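Local structure of PA0833-PD protein (Pseudomonas aeruginosa PAO1, 6JFW) at residues I67-Y72 with R88-V93. The protein probably binds peptidoglycan through this periplasmic OmpA C-like domain, helping to tie the outer membrane to the cell wall. Residues are numbered along the deposited sequence; the frame is centred on the assembly and turned at random.
Sequences IEIVGY and RRAQSV
A90 sets its methyl group against the backbone of G71, with CB of A90 3.8 Å from N of G71, and the two CA atoms are 5.0 Å apart. With no side chain on G71 and only a methyl on A90, helix and strand lie close together here, their axes approaching to 6.9 Å. Two residues back along the strand, I69 reaches the helix with its CG2 branch. A chi1 of -58° puts CG1 beside the backbone N, which leaves CG2 anti to N; this methyl packs 4.0 Å from CB of A90, while also lying 3.8 Å from A90 O. V93, one helical turn beyond A90, brings CG1 to 4.3 Å from CG2 of I69 and extends the apolar seam. No direct hydrogen bond crosses between the segments; a water accepts a weak hydrogen bond from NH1 of R89 (2.9 Å) and donates one to O of Y72 (2.7 Å). The guanidinium of R89 is also held through NE by the carbonyl of S41. A94 and L97 carry the helical surface further over I69, which also touches L107 and V133 on the neighbouring strands. Segment 88-93 runs roughly antiparallel to segment 67-72 (144°). Helix 79-99 links strands 65-72 and 107-111, a parallel pair, in a beta-alpha-beta unit, while strand 132-139 lies antiparallel along the other edge of strand 65-72 within the mixed sheet of the OmpA C-like fold.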
loop_
_atom_site.group_PDB
_atom_site.type_symbol
_atom_site.label_atom_id
_atom_site.label_comp_id
_atom_site.label_asym_id
_atom_site.label_seq_id
_atom_site.Cartn_x
_atom_site.Cartn_y
_atom_site.Cartn_z
ATOM N N ILE A 67 1.475 11.183 -1.722
ATOM C CA ILE A 67 1.067 9.800 -1.540
ATOM C C ILE A 67 1.726 8.978 -2.637
ATOM O O ILE A 67 1.470 9.199 -3.826
ATOM C CB ILE A 67 -0.462 9.661 -1.564
ATOM C CG1 ILE A 67 -1.067 10.572 -0.493
ATOM C CG2 ILE A 67 -0.871 8.215 -1.342
ATOM C CD1 ILE A 67 -2.511 10.937 -0.721
ATOM N N GLU A 68 2.594 8.053 -2.234
ATOM C CA GLU A 68 3.329 7.193 -3.152
ATOM C C GLU A 68 2.884 5.758 -2.919
ATOM O O GLU A 68 3.081 5.215 -1.826
ATOM C CB GLU A 68 4.837 7.329 -2.938
ATOM C CG GLU A 68 5.663 6.911 -4.135
ATOM C CD GLU A 68 6.968 6.239 -3.756
ATOM O OE1 GLU A 68 7.215 6.041 -2.549
ATOM O OE2 GLU A 68 7.752 5.910 -4.673
ATOM N N ILE A 69 2.287 5.147 -3.936
ATOM C CA ILE A 69 1.775 3.785 -3.847
ATOM C C ILE A 69 2.723 2.877 -4.615
ATOM O O ILE A 69 2.960 3.081 -5.812
ATOM C CB ILE A 69 0.341 3.686 -4.383
ATOM C CG1 ILE A 69 -0.565 4.640 -3.601
ATOM C CG2 ILE A 69 -0.168 2.257 -4.274
ATOM C CD1 ILE A 69 -1.869 4.952 -4.290
ATOM N N VAL A 70 3.273 1.883 -3.927
ATOM C CA VAL A 70 4.323 1.035 -4.478
ATOM C C VAL A 70 3.908 -0.419 -4.305
ATOM O O VAL A 70 3.618 -0.856 -3.185
ATOM C CB VAL A 70 5.678 1.295 -3.802
ATOM C CG1 VAL A 70 6.744 0.457 -4.448
ATOM C CG2 VAL A 70 6.042 2.772 -3.877
ATOM N N GLY A 71 3.881 -1.163 -5.407
ATOM C CA GLY A 71 3.574 -2.579 -5.379
ATOM C C GLY A 71 4.839 -3.418 -5.347
ATOM O O GLY A 71 5.861 -3.048 -5.921
ATOM N N TYR A 72 4.761 -4.554 -4.657
ATOM C CA TYR A 72 5.890 -5.465 -4.532
ATOM C C TYR A 72 5.420 -6.897 -4.736
ATOM O O TYR A 72 4.249 -7.225 -4.533
ATOM C CB TYR A 72 6.572 -5.370 -3.162
ATOM C CG TYR A 72 7.219 -4.047 -2.840
ATOM C CD1 TYR A 72 6.498 -3.035 -2.223
ATOM C CD2 TYR A 72 8.560 -3.819 -3.123
ATOM C CE1 TYR A 72 7.088 -1.828 -1.910
ATOM C CE2 TYR A 72 9.159 -2.612 -2.815
ATOM C CZ TYR A 72 8.419 -1.622 -2.210
ATOM O OH TYR A 72 9.009 -0.418 -1.900
ATOM N N ARG A 88 0.245 -3.628 -11.600
ATOM C CA ARG A 88 -1.204 -3.812 -11.652
ATOM C C ARG A 88 -1.840 -3.617 -10.284
ATOM O O ARG A 88 -2.925 -3.032 -10.170
ATOM C CB ARG A 88 -1.548 -5.207 -12.171
ATOM C CG ARG A 88 -1.201 -5.495 -13.618
ATOM C CD ARG A 88 -1.648 -6.911 -13.965
ATOM N NE ARG A 88 -0.853 -7.515 -15.029
ATOM C CZ ARG A 88 -1.018 -8.759 -15.469
ATOM N NH1 ARG A 88 -1.955 -9.534 -14.938
ATOM N NH2 ARG A 88 -0.247 -9.228 -16.439
ATOM N N ARG A 89 -1.194 -4.124 -9.234
ATOM C CA ARG A 89 -1.787 -4.057 -7.904
ATOM C C ARG A 89 -1.742 -2.638 -7.348
ATOM O O ARG A 89 -2.695 -2.188 -6.700
ATOM C CB ARG A 89 -1.088 -5.057 -6.980
ATOM C CG ARG A 89 -1.523 -6.498 -7.257
ATOM C CD ARG A 89 -0.871 -7.537 -6.352
ATOM N NE ARG A 89 -1.696 -8.743 -6.289
ATOM C CZ ARG A 89 -1.546 -9.721 -5.400
ATOM N NH1 ARG A 89 -0.587 -9.656 -4.487
ATOM N NH2 ARG A 89 -2.359 -10.769 -5.428
ATOM N N ALA A 90 -0.656 -1.907 -7.610
ATOM C CA ALA A 90 -0.590 -0.508 -7.198
ATOM C C ALA A 90 -1.608 0.336 -7.954
ATOM O O ALA A 90 -2.190 1.272 -7.389
ATOM C CB ALA A 90 0.823 0.034 -7.406
ATOM N N GLN A 91 -1.832 0.019 -9.234
ATOM C CA GLN A 91 -2.851 0.707 -10.025
ATOM C C GLN A 91 -4.228 0.572 -9.393
ATOM O O GLN A 91 -4.979 1.550 -9.290
ATOM C CB GLN A 91 -2.865 0.148 -11.453
ATOM C CG GLN A 91 -4.179 0.361 -12.217
ATOM C CD GLN A 91 -5.146 -0.817 -12.113
ATOM O OE1 GLN A 91 -4.734 -1.979 -12.097
ATOM N NE2 GLN A 91 -6.439 -0.516 -12.048
ATOM N N SER A 92 -4.584 -0.646 -8.975
ATOM C CA SER A 92 -5.919 -0.893 -8.445
ATOM C C SER A 92 -6.164 -0.099 -7.171
ATOM O O SER A 92 -7.238 0.489 -6.992
ATOM C CB SER A 92 -6.104 -2.385 -8.178
ATOM O OG SER A 92 -6.128 -3.122 -9.386
ATOM N N VAL A 93 -5.184 -0.081 -6.268
ATOM C CA VAL A 93 -5.320 0.669 -5.024
ATOM C C VAL A 93 -5.465 2.157 -5.317
ATOM O O VAL A 93 -6.333 2.839 -4.758
ATOM C CB VAL A 93 -4.121 0.386 -4.100
ATOM C CG1 VAL A 93 -4.165 1.282 -2.874
ATOM C CG2 VAL A 93 -4.101 -1.081 -3.698
HETATM O O HOH W 1 2.133 -8.781 -5.113
#